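Local coordinates for protein telomerase reverse transcriptase (Takifugu rubripes, PDB 4LMO) that extends chromosome ends by copying a template within the telomerase RNA, this chain being the RNA-binding domain of the enzyme, at residues A[76-79]-A[80-83]; A[85-88]-A[89-92]. One frame throughout, in Å; residues are numbered along the deposited sequence.

Interaction 1: A[76-79]-A[80-83]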
loop_
_atom_site.group_PDB
_atom_site.type_symbol
_atom_site.label_atom_id
_atom_site.label_comp_id
_atom_site.label_asym_id
_atom_site.label_seq_id
_atom_site.Cartn_x
_atom_site.Cartn_y
_atom_site.Cartn_z
ATOM N N PHE A 76 12.330 9.037 4.339
ATOM C CA PHE A 76 11.500 8.592 3.229
ATOM C C PHE A 76 12.343 7.973 2.115
ATOM O O PHE A 76 11.867 7.098 1.386
ATOM C CB PHE A 76 10.609 9.729 2.724
ATOM C CG PHE A 76 9.414 9.994 3.604
ATOM C CD1 PHE A 76 8.192 9.380 3.344
ATOM C CD2 PHE A 76 9.511 10.847 4.701
ATOM C CE1 PHE A 76 7.091 9.615 4.154
ATOM C CE2 PHE A 76 8.410 11.086 5.516
ATOM C CZ PHE A 76 7.200 10.470 5.241
ATOM N N SER A 77 13.597 8.415 2.003
ATOM C CA SER A 77 14.577 7.766 1.135
ATOM C C SER A 77 14.832 6.350 1.634
ATOM O O SER A 77 14.926 5.413 0.839
ATOM C CB SER A 77 15.891 8.550 1.113
ATOM O OG SER A 77 15.693 9.870 0.643
ATOM N N GLN A 78 14.935 6.213 2.955
ATOM C CA GLN A 78 15.101 4.924 3.619
ATOM C C GLN A 78 13.917 4.002 3.328
ATOM O O GLN A 78 14.105 2.828 2.998
ATOM C CB GLN A 78 15.262 5.127 5.127
ATOM C CG GLN A 78 15.686 3.887 5.900
ATOM C CD GLN A 78 15.586 4.063 7.406
ATOM O OE1 GLN A 78 15.445 3.088 8.146
ATOM N NE2 GLN A 78 15.657 5.309 7.871
ATOM N N LEU A 79 12.706 4.549 3.447
ATOM C CA LEU A 79 11.467 3.825 3.159
ATOM C C LEU A 79 11.471 3.246 1.744
ATOM O O LEU A 79 11.144 2.075 1.547
ATOM C CB LEU A 79 10.252 4.746 3.360
ATOM C CG LEU A 79 8.826 4.183 3.278
ATOM C CD1 LEU A 79 7.848 5.096 4.009
ATOM C CD2 LEU A 79 8.375 3.970 1.838
ATOM N N LEU A 80 11.838 4.073 0.771
ATOM C CA LEU A 80 11.900 3.648 -0.623
ATOM C C LEU A 80 12.979 2.596 -0.863
ATOM O O LEU A 80 12.806 1.704 -1.692
ATOM C CB LEU A 80 12.110 4.848 -1.547
ATOM C CG LEU A 80 10.898 5.752 -1.780
ATOM C CD1 LEU A 80 11.324 7.030 -2.474
ATOM C CD2 LEU A 80 9.826 5.044 -2.596
ATOM N N ARG A 81 14.081 2.703 -0.125
ATOM C CA ARG A 81 15.189 1.758 -0.223
ATOM C C ARG A 81 14.776 0.392 0.325
ATOM O O ARG A 81 15.117 -0.649 -0.250
ATOM C CB ARG A 81 16.389 2.297 0.552
ATOM C CG ARG A 81 17.745 2.024 -0.076
ATOM C CD ARG A 81 18.675 3.204 0.177
ATOM N NE ARG A 81 18.612 3.648 1.571
ATOM C CZ ARG A 81 18.638 4.918 1.969
ATOM N NH1 ARG A 81 18.724 5.905 1.083
ATOM N NH2 ARG A 81 18.568 5.204 3.261
ATOM N N GLN A 82 14.033 0.410 1.430
ATOM C CA GLN A 82 13.519 -0.809 2.046
ATOM C C GLN A 82 12.417 -1.445 1.198
ATOM O O GLN A 82 12.247 -2.666 1.211
ATOM C CB GLN A 82 13.018 -0.531 3.466
ATOM C CG GLN A 82 14.126 -0.219 4.464
ATOM C CD GLN A 82 13.616 0.013 5.877
ATOM O OE1 GLN A 82 12.552 -0.471 6.258
ATOM N NE2 GLN A 82 14.385 0.755 6.664
ATOM N N HIS A 83 11.680 -0.614 0.464
ATOM C CA HIS A 83 10.680 -1.089 -0.489
ATOM C C HIS A 83 11.307 -1.798 -1.658
ATOM O O HIS A 83 10.801 -2.826 -2.113
ATOM C CB HIS A 83 9.807 0.061 -0.988
ATOM C CG HIS A 83 9.128 -0.227 -2.307
ATOM N ND1 HIS A 83 8.160 -1.154 -2.435
ATOM C CD2 HIS A 83 9.329 0.309 -3.577
ATOM C CE1 HIS A 83 7.754 -1.202 -3.717
ATOM N NE2 HIS A 83 8.470 -0.307 -4.415
#
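Arg-81 folds back along its own helix and lays one face of its guanidinium over the backbone at Ser-77 and Gln-78. Its NH2 lies 3.5 Å from Gln-78 CA, and the Ser-77 carbonyl oxygen stands 3.8 Å above the guanidinium plane, toward its rim. Bends at chi2 and chi3 (46° at the latter) turn the chain back in this way; arginine is long enough to fold its flat guanidinium back over the preceding turn while remaining exposed. Gln-78 sends CG anti to its backbone N (chi1 -170°), and its extended chain runs side by side with that of Gln-82, pointing the same way. Replacing Gln-78 by an alanine would probably strip Gln-82 of this flank and leave its side chain freer to turn. Behind these side chains the helix supplies its regular i to i+4 bonds: Leu-80 N gives to Phe-76 O (3.1 Å), Gln-82 N to Gln-78 O (2.9 Å) and His-83 N to Leu-79 O (2.9 Å). Ser-77 turns its OG back to the carbonyl of Val-73, a common way for a helical serine to satisfy its hydroxyl, while His-83 NE2 bonds Asn-26. The greasy side of this amphipathic helix, Phe-76, Leu-79 and Leu-80, packs on Leu-43 of helix 40-48; Phe-76 and Leu-79 also meet Leu-138 of helix 136-139, and Leu-79 reaches Val-133 of helix 119-133.

Interaction 2: A[85-88]-A[89-92]; sequences RCPY and SRLL
Pro-87 and Leu-91 join through the backbone where helix 88-93 begins: Leu-91 N donates to Pro-87 O at 3.0 Å, with a nearly straight N-H...O angle of 163°. Pro-87 is the N-cap of this helix and also the centre of an inverse gamma turn, which Tyr-88 N closes by a weak bond to Cys-86 O (3.2 Å). The next helical bond, Leu-92 N to Tyr-88 O at 2.9 Å, continues the helical pattern. Proline suits the place, since its ring restrains phi (-92°) in the range the turn needs and its nitrogen, lacking a hydrogen, is no loss ahead of the first helical turn. Outside, Arg-90 swings back toward the cap, a bend at chi2 bringing NH1 within 3.4 Å of Pro-87 CB. This is a contact of a guanidinium with an aliphatic ring, and it lets the arginine pack while it remains exposed at the surface. The inner side is apolar. Tyr-88 rests on Cys-129 and Val-133 of helix 119-133 and on Leu-216 of helix 191-220, and Leu-92 touches Phe-125 and Cys-220 of the same two helices, so the short helix is seated against both. Cysteine, small and polarisable, can set its sulfur against both an aromatic face and a methyl group, and Cys-86 also touches Val-133. Its chi1 of -169° swings the sulfur to the side away from the backbone N, 3.7 Å above the centre of one face of the Tyr-88 ring, with SG 3.8 Å from Leu-91 CD1.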
loop_
_atom_site.group_PDB
_atom_site.type_symbol
_atom_site.label_atom_id
_atom_site.label_comp_id
_atom_site.label_asym_id
_atom_site.label_seq_id
_atom_site.Cartn_x
_atom_site.Cartn_y
_atom_site.Cartn_z
ATOM N N ARG A 85 14.141 -3.301 -1.696
ATOM C CA ARG A 85 14.800 -4.512 -1.202
ATOM C C ARG A 85 13.808 -5.534 -0.635
ATOM O O ARG A 85 14.183 -6.673 -0.346
ATOM C CB ARG A 85 15.852 -4.160 -0.143
ATOM C CG ARG A 85 17.110 -3.504 -0.694
ATOM C CD ARG A 85 18.249 -3.525 0.318
ATOM N NE ARG A 85 18.213 -2.391 1.244
ATOM C CZ ARG A 85 17.667 -2.415 2.460
ATOM N NH1 ARG A 85 17.091 -3.518 2.927
ATOM N NH2 ARG A 85 17.695 -1.325 3.216
ATOM N N CYS A 86 12.550 -5.122 -0.481
ATOM C CA CYS A 86 11.503 -5.978 0.080
ATOM C C CYS A 86 11.183 -7.166 -0.835
ATOM O O CYS A 86 10.966 -6.982 -2.035
ATOM C CB CYS A 86 10.240 -5.163 0.357
ATOM S SG CYS A 86 8.992 -6.022 1.340
ATOM N N PRO A 87 11.162 -8.389 -0.268
ATOM C CA PRO A 87 10.923 -9.595 -1.055
ATOM C C PRO A 87 9.438 -9.965 -1.090
ATOM O O PRO A 87 9.034 -10.982 -0.517
ATOM C CB PRO A 87 11.734 -10.654 -0.301
ATOM C CG PRO A 87 11.764 -10.175 1.122
ATOM C CD PRO A 87 11.397 -8.713 1.152
ATOM N N TYR A 88 8.642 -9.146 -1.774
ATOM C CA TYR A 88 7.182 -9.277 -1.766
ATOM C C TYR A 88 6.659 -10.674 -2.108
ATOM O O TYR A 88 5.696 -11.139 -1.498
ATOM C CB TYR A 88 6.541 -8.232 -2.682
ATOM C CG TYR A 88 6.647 -6.826 -2.148
ATOM C CD1 TYR A 88 7.593 -5.935 -2.657
ATOM C CD2 TYR A 88 5.806 -6.382 -1.126
ATOM C CE1 TYR A 88 7.692 -4.643 -2.165
ATOM C CE2 TYR A 88 5.898 -5.093 -0.631
ATOM C CZ TYR A 88 6.838 -4.228 -1.151
ATOM O OH TYR A 88 6.926 -2.948 -0.655
ATOM N N SER A 89 7.298 -11.327 -3.077
ATOM C CA SER A 89 6.935 -12.686 -3.464
ATOM C C SER A 89 7.148 -13.671 -2.320
ATOM O O SER A 89 6.266 -14.481 -2.037
ATOM C CB SER A 89 7.708 -13.126 -4.709
ATOM O OG SER A 89 7.308 -12.368 -5.836
ATOM N N ARG A 90 8.307 -13.587 -1.662
ATOM C CA ARG A 90 8.595 -14.404 -0.479
ATOM C C ARG A 90 7.553 -14.202 0.622
ATOM O O ARG A 90 7.057 -15.172 1.197
ATOM C CB ARG A 90 9.990 -14.106 0.081
ATOM C CG ARG A 90 11.142 -14.791 -0.633
ATOM C CD ARG A 90 12.262 -15.084 0.355
ATOM N NE ARG A 90 13.586 -15.068 -0.267
ATOM C CZ ARG A 90 14.453 -14.061 -0.175
ATOM N NH1 ARG A 90 14.152 -12.970 0.519
ATOM N NH2 ARG A 90 15.633 -14.147 -0.777
ATOM N N LEU A 91 7.222 -12.942 0.903
ATOM C CA LEU A 91 6.250 -12.609 1.947
ATOM C C LEU A 91 4.830 -13.079 1.620
ATOM O O LEU A 91 4.086 -13.463 2.518
ATOM C CB LEU A 91 6.278 -11.111 2.270
ATOM C CG LEU A 91 7.541 -10.589 2.968
ATOM C CD1 LEU A 91 7.547 -9.069 3.000
ATOM C CD2 LEU A 91 7.689 -11.154 4.376
ATOM N N LEU A 92 4.463 -13.051 0.341
ATOM C CA LEU A 92 3.213 -13.657 -0.113
ATOM C C LEU A 92 3.281 -15.183 0.001
ATOM O O LEU A 92 2.294 -15.830 0.359
ATOM C CB LEU A 92 2.899 -13.251 -1.557
ATOM C CG LEU A 92 2.342 -11.848 -1.836
ATOM C CD1 LEU A 92 2.526 -11.478 -3.300
ATOM C CD2 LEU A 92 0.880 -11.722 -1.427
#

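Interactions 1 and 2 follow one another along the chain, on helix 73-85 and at the start of helix 88-93, with centres about 15 Å apart. They meet directly where His-83 ND1 and Tyr-88 OH lie 2.8 Å apart, a probable hydrogen bond between buried side chains that spans the turn from one helix to the next. Each has an exposed arginine on its outer side and buried apolar groups within. Both lean on helix 119-133, but interaction 1 adds helices 40-48 and 136-139, whereas interaction 2 adds helix 191-220. Mid-helix, 76-83 has four i to i+4 bonds and an arginine laid over them; 85-92 has two, with a proline N-cap in an inverse gamma turn and sulfur over a tyrosine face.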